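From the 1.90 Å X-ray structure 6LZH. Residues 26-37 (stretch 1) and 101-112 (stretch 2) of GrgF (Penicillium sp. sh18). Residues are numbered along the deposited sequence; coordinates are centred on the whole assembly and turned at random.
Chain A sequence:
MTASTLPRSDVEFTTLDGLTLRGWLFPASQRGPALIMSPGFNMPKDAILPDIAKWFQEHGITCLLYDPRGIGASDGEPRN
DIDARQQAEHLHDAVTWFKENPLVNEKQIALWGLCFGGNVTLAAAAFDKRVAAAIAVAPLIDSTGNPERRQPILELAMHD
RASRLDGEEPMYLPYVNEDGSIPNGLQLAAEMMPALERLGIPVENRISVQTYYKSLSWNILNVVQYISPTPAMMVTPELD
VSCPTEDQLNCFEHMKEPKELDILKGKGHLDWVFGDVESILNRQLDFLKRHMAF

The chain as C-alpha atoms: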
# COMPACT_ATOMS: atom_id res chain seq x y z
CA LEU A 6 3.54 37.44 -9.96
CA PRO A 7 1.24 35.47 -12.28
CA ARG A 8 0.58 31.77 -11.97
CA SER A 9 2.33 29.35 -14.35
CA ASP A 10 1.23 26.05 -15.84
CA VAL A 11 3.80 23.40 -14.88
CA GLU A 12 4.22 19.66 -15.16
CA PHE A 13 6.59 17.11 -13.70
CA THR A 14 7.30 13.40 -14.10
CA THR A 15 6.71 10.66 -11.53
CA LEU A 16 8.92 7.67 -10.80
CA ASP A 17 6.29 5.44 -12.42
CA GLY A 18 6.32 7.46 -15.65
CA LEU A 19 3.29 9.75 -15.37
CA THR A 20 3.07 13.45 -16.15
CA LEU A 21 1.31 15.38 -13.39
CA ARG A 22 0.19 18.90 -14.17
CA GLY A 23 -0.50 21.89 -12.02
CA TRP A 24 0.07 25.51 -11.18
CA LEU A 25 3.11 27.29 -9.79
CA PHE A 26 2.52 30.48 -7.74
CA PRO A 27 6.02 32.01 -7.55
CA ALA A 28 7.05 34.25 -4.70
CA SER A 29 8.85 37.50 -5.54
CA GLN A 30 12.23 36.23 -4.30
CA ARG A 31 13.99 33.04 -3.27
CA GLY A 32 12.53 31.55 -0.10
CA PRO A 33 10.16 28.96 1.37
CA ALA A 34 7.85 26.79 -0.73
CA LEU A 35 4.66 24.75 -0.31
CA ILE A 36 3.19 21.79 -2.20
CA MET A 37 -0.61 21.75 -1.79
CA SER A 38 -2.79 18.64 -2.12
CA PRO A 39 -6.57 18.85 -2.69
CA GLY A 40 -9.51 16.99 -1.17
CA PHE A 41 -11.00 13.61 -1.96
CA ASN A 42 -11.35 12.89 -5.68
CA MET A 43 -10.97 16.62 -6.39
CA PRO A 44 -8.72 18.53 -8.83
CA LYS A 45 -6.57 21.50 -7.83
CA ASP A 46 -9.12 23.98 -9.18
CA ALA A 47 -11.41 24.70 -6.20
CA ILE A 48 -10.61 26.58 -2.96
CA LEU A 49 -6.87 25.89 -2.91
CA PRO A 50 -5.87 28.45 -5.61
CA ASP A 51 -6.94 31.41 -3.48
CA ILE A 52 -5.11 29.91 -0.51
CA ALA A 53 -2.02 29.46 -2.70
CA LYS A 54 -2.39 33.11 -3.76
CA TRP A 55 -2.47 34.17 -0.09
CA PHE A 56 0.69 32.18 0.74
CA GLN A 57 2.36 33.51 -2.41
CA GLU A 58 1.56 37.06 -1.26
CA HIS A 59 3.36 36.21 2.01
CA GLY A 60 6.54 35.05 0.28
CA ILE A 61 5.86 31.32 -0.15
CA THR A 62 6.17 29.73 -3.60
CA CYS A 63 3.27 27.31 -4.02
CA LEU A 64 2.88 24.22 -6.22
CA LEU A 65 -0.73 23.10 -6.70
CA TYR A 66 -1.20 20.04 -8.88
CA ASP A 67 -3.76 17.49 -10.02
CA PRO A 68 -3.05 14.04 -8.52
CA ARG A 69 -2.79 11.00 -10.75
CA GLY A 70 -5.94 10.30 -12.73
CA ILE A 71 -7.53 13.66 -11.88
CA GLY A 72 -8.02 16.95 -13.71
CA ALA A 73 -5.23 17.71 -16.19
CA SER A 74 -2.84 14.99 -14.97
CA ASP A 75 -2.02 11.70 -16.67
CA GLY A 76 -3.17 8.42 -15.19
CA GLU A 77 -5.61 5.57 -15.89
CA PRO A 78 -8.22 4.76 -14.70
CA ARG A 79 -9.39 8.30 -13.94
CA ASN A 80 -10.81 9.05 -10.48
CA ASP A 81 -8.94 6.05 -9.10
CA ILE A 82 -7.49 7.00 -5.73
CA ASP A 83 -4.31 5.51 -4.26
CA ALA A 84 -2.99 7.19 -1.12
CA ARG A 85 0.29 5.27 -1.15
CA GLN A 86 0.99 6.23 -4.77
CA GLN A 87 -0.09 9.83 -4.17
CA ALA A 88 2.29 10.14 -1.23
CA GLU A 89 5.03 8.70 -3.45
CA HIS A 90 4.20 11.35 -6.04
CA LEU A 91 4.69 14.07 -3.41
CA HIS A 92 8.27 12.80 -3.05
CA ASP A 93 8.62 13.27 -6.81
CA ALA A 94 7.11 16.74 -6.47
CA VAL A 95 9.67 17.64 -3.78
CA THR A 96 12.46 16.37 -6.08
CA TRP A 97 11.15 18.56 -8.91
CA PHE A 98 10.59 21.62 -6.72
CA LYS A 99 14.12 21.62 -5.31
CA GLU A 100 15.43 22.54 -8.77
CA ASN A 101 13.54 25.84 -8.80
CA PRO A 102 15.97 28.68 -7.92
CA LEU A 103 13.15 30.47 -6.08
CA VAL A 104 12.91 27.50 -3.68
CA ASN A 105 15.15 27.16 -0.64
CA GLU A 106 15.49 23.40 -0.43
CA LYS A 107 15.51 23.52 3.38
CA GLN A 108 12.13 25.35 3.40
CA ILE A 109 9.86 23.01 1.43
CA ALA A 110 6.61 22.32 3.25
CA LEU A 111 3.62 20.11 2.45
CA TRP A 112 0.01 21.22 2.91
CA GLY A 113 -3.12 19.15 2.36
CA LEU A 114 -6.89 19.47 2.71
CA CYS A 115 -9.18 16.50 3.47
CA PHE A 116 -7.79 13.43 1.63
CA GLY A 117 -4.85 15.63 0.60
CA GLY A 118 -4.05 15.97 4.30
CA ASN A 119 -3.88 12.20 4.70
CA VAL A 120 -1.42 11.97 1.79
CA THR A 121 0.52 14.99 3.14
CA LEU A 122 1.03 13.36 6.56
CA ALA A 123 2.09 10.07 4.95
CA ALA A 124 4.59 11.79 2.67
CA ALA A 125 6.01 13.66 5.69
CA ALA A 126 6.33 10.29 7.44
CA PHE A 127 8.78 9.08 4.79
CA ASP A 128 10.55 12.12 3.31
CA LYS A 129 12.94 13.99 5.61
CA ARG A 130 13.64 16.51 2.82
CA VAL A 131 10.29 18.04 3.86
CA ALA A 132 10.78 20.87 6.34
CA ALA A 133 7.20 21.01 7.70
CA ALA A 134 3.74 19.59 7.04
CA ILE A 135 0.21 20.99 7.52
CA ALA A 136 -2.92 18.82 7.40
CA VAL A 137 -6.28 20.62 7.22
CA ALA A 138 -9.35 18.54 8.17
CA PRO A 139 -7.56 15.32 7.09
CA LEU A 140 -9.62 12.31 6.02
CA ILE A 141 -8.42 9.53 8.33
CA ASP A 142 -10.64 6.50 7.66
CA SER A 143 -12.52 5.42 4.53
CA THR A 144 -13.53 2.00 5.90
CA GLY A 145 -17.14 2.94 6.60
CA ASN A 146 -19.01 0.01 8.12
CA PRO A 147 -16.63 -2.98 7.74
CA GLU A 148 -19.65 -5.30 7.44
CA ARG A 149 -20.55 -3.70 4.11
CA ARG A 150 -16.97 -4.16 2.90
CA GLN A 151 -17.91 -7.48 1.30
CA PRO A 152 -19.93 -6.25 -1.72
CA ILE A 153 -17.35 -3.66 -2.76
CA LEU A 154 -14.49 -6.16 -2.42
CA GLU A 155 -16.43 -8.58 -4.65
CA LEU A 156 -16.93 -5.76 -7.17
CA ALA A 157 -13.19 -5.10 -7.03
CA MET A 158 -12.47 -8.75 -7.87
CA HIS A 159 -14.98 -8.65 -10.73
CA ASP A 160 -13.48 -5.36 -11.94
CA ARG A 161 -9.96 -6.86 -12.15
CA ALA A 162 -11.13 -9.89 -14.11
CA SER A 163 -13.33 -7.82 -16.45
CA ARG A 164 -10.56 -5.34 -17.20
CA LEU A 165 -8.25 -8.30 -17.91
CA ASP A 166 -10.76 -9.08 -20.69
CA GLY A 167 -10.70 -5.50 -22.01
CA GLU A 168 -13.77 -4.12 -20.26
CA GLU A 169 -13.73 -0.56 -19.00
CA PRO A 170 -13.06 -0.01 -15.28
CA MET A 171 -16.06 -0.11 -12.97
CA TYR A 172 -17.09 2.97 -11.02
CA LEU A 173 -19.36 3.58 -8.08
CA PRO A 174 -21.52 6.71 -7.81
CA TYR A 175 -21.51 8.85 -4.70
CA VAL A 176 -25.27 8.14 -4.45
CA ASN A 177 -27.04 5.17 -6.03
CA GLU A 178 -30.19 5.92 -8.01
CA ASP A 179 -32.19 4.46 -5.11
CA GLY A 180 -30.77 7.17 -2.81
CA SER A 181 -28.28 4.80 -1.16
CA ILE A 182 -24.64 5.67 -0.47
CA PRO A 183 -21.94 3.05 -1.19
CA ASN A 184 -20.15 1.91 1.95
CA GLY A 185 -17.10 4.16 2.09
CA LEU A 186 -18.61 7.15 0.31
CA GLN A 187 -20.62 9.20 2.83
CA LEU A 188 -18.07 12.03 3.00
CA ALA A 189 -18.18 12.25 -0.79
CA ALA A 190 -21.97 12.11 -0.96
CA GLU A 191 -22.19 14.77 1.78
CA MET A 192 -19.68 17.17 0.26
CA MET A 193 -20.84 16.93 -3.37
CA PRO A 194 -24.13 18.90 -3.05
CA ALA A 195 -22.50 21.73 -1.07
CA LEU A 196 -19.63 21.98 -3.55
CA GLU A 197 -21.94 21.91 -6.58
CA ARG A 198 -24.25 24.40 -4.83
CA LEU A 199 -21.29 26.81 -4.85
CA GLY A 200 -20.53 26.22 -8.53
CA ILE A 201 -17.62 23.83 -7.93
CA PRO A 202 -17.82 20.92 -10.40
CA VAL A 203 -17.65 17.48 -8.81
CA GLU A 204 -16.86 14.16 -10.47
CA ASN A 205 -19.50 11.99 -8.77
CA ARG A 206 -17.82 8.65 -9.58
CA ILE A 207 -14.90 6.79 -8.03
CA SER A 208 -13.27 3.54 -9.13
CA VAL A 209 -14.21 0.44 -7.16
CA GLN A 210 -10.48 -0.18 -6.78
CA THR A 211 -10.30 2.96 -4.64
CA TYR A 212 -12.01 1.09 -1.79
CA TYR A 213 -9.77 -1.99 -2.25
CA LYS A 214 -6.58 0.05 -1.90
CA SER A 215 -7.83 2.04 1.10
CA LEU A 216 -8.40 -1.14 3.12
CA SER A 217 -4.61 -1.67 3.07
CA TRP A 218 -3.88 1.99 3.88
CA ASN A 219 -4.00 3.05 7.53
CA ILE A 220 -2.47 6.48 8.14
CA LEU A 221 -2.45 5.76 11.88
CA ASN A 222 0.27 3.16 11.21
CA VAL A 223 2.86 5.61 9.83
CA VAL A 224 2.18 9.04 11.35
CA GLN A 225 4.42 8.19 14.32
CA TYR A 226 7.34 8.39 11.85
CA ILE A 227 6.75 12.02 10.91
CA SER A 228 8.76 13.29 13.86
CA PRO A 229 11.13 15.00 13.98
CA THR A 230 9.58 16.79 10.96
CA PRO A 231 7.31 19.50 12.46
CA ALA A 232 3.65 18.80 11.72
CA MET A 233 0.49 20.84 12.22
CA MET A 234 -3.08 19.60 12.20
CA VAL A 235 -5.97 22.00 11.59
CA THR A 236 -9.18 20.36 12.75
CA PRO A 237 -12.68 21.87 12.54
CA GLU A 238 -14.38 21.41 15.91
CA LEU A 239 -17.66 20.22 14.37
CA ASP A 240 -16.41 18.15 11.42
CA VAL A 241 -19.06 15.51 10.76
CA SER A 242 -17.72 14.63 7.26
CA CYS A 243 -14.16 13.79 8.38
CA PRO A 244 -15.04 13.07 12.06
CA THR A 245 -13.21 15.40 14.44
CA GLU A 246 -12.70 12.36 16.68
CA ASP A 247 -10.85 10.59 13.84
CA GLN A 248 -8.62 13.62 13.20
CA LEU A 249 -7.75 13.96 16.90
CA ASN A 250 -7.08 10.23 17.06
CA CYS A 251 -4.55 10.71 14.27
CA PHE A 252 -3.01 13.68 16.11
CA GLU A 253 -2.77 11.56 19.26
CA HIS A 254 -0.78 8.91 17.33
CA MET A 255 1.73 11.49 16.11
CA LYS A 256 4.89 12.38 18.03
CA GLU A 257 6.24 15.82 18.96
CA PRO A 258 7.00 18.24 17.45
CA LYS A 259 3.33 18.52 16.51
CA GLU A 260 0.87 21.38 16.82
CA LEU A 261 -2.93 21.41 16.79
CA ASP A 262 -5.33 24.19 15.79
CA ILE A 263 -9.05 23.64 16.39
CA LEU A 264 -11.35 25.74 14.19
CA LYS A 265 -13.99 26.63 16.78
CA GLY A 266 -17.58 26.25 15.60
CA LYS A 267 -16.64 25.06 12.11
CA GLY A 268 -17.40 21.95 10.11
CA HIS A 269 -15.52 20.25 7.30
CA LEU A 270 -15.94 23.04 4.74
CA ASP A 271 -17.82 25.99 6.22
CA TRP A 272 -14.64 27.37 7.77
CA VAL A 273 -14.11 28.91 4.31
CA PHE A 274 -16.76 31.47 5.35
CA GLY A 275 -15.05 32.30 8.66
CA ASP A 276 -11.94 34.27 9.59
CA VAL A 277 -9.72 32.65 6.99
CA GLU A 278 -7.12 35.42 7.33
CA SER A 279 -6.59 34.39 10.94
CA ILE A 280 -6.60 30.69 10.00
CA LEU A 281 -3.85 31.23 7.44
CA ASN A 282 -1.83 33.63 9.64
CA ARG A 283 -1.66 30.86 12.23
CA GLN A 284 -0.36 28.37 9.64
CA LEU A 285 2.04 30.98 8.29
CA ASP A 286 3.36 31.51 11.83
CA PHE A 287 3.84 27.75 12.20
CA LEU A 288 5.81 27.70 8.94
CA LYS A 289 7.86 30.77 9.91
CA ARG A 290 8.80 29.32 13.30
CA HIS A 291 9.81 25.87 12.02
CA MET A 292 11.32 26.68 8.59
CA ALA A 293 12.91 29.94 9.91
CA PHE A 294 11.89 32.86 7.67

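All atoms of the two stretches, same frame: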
# COMPACT_ATOMS: atom_id res chain seq x y z
N PHE A 26 2.73 29.10 -8.20
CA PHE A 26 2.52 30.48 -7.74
C PHE A 26 3.85 31.00 -7.18
O PHE A 26 4.15 30.82 -5.98
CB PHE A 26 1.41 30.56 -6.68
CG PHE A 26 0.06 30.09 -7.16
CD1 PHE A 26 -0.22 28.72 -7.27
CD2 PHE A 26 -0.94 31.00 -7.51
CE1 PHE A 26 -1.47 28.29 -7.72
CE2 PHE A 26 -2.19 30.56 -7.94
CZ PHE A 26 -2.45 29.21 -8.05
N PRO A 27 4.69 31.63 -8.01
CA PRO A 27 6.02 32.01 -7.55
C PRO A 27 5.99 33.20 -6.61
O PRO A 27 5.29 34.19 -6.85
CB PRO A 27 6.76 32.36 -8.85
CG PRO A 27 5.69 32.68 -9.81
CD PRO A 27 4.54 31.77 -9.47
N ALA A 28 6.76 33.10 -5.53
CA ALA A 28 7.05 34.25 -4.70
C ALA A 28 7.98 35.21 -5.44
O ALA A 28 8.59 34.85 -6.45
CB ALA A 28 7.70 33.83 -3.38
N SER A 29 8.08 36.43 -4.92
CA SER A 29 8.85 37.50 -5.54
C SER A 29 10.35 37.35 -5.37
O SER A 29 11.11 38.09 -6.00
CB SER A 29 8.43 38.86 -4.98
OG SER A 29 7.04 39.07 -5.19
N GLN A 30 10.80 36.43 -4.52
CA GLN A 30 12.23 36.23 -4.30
C GLN A 30 12.43 34.83 -3.73
O GLN A 30 11.47 34.17 -3.31
CB GLN A 30 12.81 37.30 -3.37
CG GLN A 30 12.26 37.29 -1.95
CD GLN A 30 10.77 37.59 -1.88
OE1 GLN A 30 10.32 38.69 -2.21
NE2 GLN A 30 9.99 36.60 -1.45
N ARG A 31 13.68 34.38 -3.75
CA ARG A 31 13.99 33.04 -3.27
C ARG A 31 13.60 32.90 -1.80
O ARG A 31 13.85 33.80 -0.99
CB ARG A 31 15.49 32.74 -3.47
CG ARG A 31 15.96 31.40 -2.90
CD ARG A 31 17.45 31.22 -3.16
NE ARG A 31 17.97 30.01 -2.52
CZ ARG A 31 17.92 28.80 -3.05
NH1 ARG A 31 17.37 28.63 -4.25
NH2 ARG A 31 18.42 27.77 -2.39
N GLY A 32 12.98 31.77 -1.46
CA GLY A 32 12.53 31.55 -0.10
C GLY A 32 11.77 30.25 0.07
O GLY A 32 11.95 29.29 -0.70
N PRO A 33 10.89 30.20 1.07
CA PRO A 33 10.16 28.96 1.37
C PRO A 33 9.21 28.58 0.24
O PRO A 33 8.88 29.38 -0.64
CB PRO A 33 9.41 29.29 2.66
CG PRO A 33 9.18 30.81 2.56
CD PRO A 33 10.39 31.36 1.83
N ALA A 34 8.77 27.32 0.28
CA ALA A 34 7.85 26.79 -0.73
C ALA A 34 6.88 25.80 -0.09
O ALA A 34 7.12 25.26 1.01
CB ALA A 34 8.58 26.11 -1.88
N LEU A 35 5.78 25.55 -0.81
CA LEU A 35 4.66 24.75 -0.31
C LEU A 35 4.04 23.98 -1.46
O LEU A 35 3.71 24.57 -2.51
CB LEU A 35 3.61 25.64 0.35
CG LEU A 35 2.52 24.96 1.17
CD1 LEU A 35 3.11 24.36 2.42
CD2 LEU A 35 1.43 25.97 1.52
N ILE A 36 3.87 22.68 -1.26
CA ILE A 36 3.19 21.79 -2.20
C ILE A 36 1.83 21.46 -1.60
O ILE A 36 1.75 20.86 -0.52
CB ILE A 36 4.00 20.52 -2.47
CG1 ILE A 36 5.40 20.87 -2.99
CG2 ILE A 36 3.25 19.61 -3.45
CD1 ILE A 36 6.30 19.65 -3.15
N MET A 37 0.76 21.82 -2.31
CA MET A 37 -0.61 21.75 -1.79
C MET A 37 -1.39 20.62 -2.46
O MET A 37 -1.38 20.49 -3.69
CB MET A 37 -1.33 23.09 -2.00
CG MET A 37 -0.64 24.24 -1.25
SD MET A 37 -1.32 25.86 -1.67
CE MET A 37 -2.97 25.76 -0.94
N ASN A 101 13.94 24.47 -8.52
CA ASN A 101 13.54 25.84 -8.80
C ASN A 101 14.43 26.80 -8.01
O ASN A 101 14.52 26.67 -6.78
CB ASN A 101 12.07 26.05 -8.46
CG ASN A 101 11.50 27.32 -9.06
OD1 ASN A 101 12.01 28.42 -8.85
ND2 ASN A 101 10.42 27.17 -9.82
N PRO A 102 15.08 27.77 -8.66
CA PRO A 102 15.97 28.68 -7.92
C PRO A 102 15.24 29.62 -6.98
O PRO A 102 15.90 30.28 -6.16
CB PRO A 102 16.70 29.46 -9.03
CG PRO A 102 16.16 28.94 -10.36
CD PRO A 102 14.91 28.16 -10.07
N LEU A 103 13.92 29.72 -7.07
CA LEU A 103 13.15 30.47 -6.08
C LEU A 103 12.91 29.67 -4.80
O LEU A 103 12.42 30.24 -3.83
CB LEU A 103 11.79 30.89 -6.67
CG LEU A 103 11.74 32.14 -7.54
CD1 LEU A 103 10.33 32.36 -8.07
CD2 LEU A 103 12.21 33.38 -6.79
N VAL A 104 13.26 28.39 -4.78
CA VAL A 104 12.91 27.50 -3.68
C VAL A 104 14.16 27.18 -2.88
O VAL A 104 15.10 26.56 -3.39
CB VAL A 104 12.24 26.22 -4.18
CG1 VAL A 104 11.95 25.27 -3.01
CG2 VAL A 104 10.96 26.55 -4.92
N ASN A 105 14.17 27.61 -1.62
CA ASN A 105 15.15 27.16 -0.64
C ASN A 105 14.86 25.72 -0.27
O ASN A 105 13.82 25.43 0.32
CB ASN A 105 15.09 28.07 0.58
CG ASN A 105 16.10 27.69 1.66
OD1 ASN A 105 16.49 26.54 1.80
ND2 ASN A 105 16.49 28.68 2.44
N GLU A 106 15.80 24.81 -0.58
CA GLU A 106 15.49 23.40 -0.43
C GLU A 106 15.38 22.97 1.03
O GLU A 106 14.93 21.84 1.29
CB GLU A 106 16.52 22.54 -1.15
CG GLU A 106 17.93 22.73 -0.64
CD GLU A 106 18.89 21.73 -1.25
OE1 GLU A 106 19.93 21.43 -0.61
OE2 GLU A 106 18.60 21.23 -2.35
N LYS A 107 15.75 23.82 1.98
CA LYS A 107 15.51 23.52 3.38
C LYS A 107 14.21 24.13 3.90
O LYS A 107 13.95 24.07 5.10
CB LYS A 107 16.71 24.00 4.23
CG LYS A 107 17.90 23.01 4.20
CD LYS A 107 19.26 23.71 4.31
CE LYS A 107 19.32 25.03 3.52
NZ LYS A 107 20.71 25.49 3.09
N GLN A 108 13.39 24.71 3.02
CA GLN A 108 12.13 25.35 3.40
C GLN A 108 10.99 24.87 2.51
O GLN A 108 10.15 25.65 2.06
CB GLN A 108 12.24 26.87 3.35
CG GLN A 108 13.40 27.43 4.17
CD GLN A 108 13.47 28.94 4.13
OE1 GLN A 108 13.31 29.55 3.07
NE2 GLN A 108 13.71 29.55 5.29
N ILE A 109 10.93 23.57 2.24
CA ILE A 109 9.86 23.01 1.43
C ILE A 109 8.88 22.33 2.36
O ILE A 109 9.24 21.37 3.06
CB ILE A 109 10.41 22.02 0.39
CG1 ILE A 109 11.27 22.78 -0.62
CG2 ILE A 109 9.24 21.30 -0.30
CD1 ILE A 109 11.95 21.89 -1.65
N ALA A 110 7.66 22.84 2.39
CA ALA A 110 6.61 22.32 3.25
C ALA A 110 5.53 21.64 2.41
O ALA A 110 5.41 21.86 1.21
CB ALA A 110 6.02 23.44 4.12
N LEU A 111 4.77 20.76 3.06
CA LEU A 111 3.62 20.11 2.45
C LEU A 111 2.36 20.58 3.15
O LEU A 111 2.36 20.75 4.37
CB LEU A 111 3.72 18.58 2.56
CG LEU A 111 4.96 17.90 1.97
CD1 LEU A 111 4.85 16.38 2.15
CD2 LEU A 111 5.12 18.29 0.50
N TRP A 112 1.29 20.75 2.39
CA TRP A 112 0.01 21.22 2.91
C TRP A 112 -1.08 20.41 2.22
O TRP A 112 -1.03 20.21 1.01
CB TRP A 112 -0.16 22.72 2.63
CG TRP A 112 -1.41 23.43 3.13
CD1 TRP A 112 -1.48 24.34 4.16
CD2 TRP A 112 -2.71 23.38 2.55
NE1 TRP A 112 -2.77 24.81 4.29
CE2 TRP A 112 -3.55 24.24 3.31
CE3 TRP A 112 -3.27 22.68 1.47
CZ2 TRP A 112 -4.90 24.42 3.02
CZ3 TRP A 112 -4.63 22.85 1.19
CH2 TRP A 112 -5.42 23.71 1.95
O HOH W 1 17.63 25.12 -3.03
O HOH W 2 16.91 25.79 -5.76
O HOH W 3 9.94 30.87 -2.64

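Residues 32-37 and 108-112 are neighbouring parallel strands; strand 32-37 pairs first with Val 104, through Gly 32, and then with 108-112. From Ala 34 to Met 37 the ladder is regular. Ala 34 N donates to Gln 108 O (2.8 Å), and Ala 110 N donates to Ala 34 O (2.8 Å). Ile 36 N then donates to Ala 110 O (3.0 Å), and Trp 112 N to Ile 36 O (2.9 Å). Before the corner at Glu 106 and Lys 107, Gly 32 N binds Leu 103 O (2.9 Å) and Asn 105 N binds Gly 32 O (2.9 Å). Pro 33 has no amide hydrogen, so Pro 33 N merely lies 3.2 Å from Gln 108 OE1.

Side chains fill both faces of the sheet. On one, the small Ala 34 leaves room for Val 104, whose CG1 lies 3.7 Å from Ala 34 CB. Further along, Ile 36 CB meets Leu 111 CD2 at 3.9 Å. On the other face, Leu 35 reaches across: Leu 35 CD1 sits 3.5 Å from Ala 110 CB and 3.7 Å from Trp 112 CB. The short Ala 110 side chain leaves space for this methyl. Met 37 places CE over one face of the Trp 112 six-membered ring, 4.0 Å from CE to the centroid, a CH-pi contact.

At the loop end, Leu 103 is the main bump. Its CA-to-CB bond points away, but its end turns back into a hollow lined by Pro 27, Ala 28 and Gln 30. Leu 103 CD1 lies 3.7 Å from Pro 27 CB and 3.4 Å from Ala 28 O. Leu 103 CD2 lies 3.4 Å from Gln 30 C.

Arg 31 extends along the turn. Arg 31 NH1 donates to Pro 102 O (2.9 Å), and one guanidinium face covers Asn 105 CA. Water 1 bridges Arg 31 NH2 and Val 104 O.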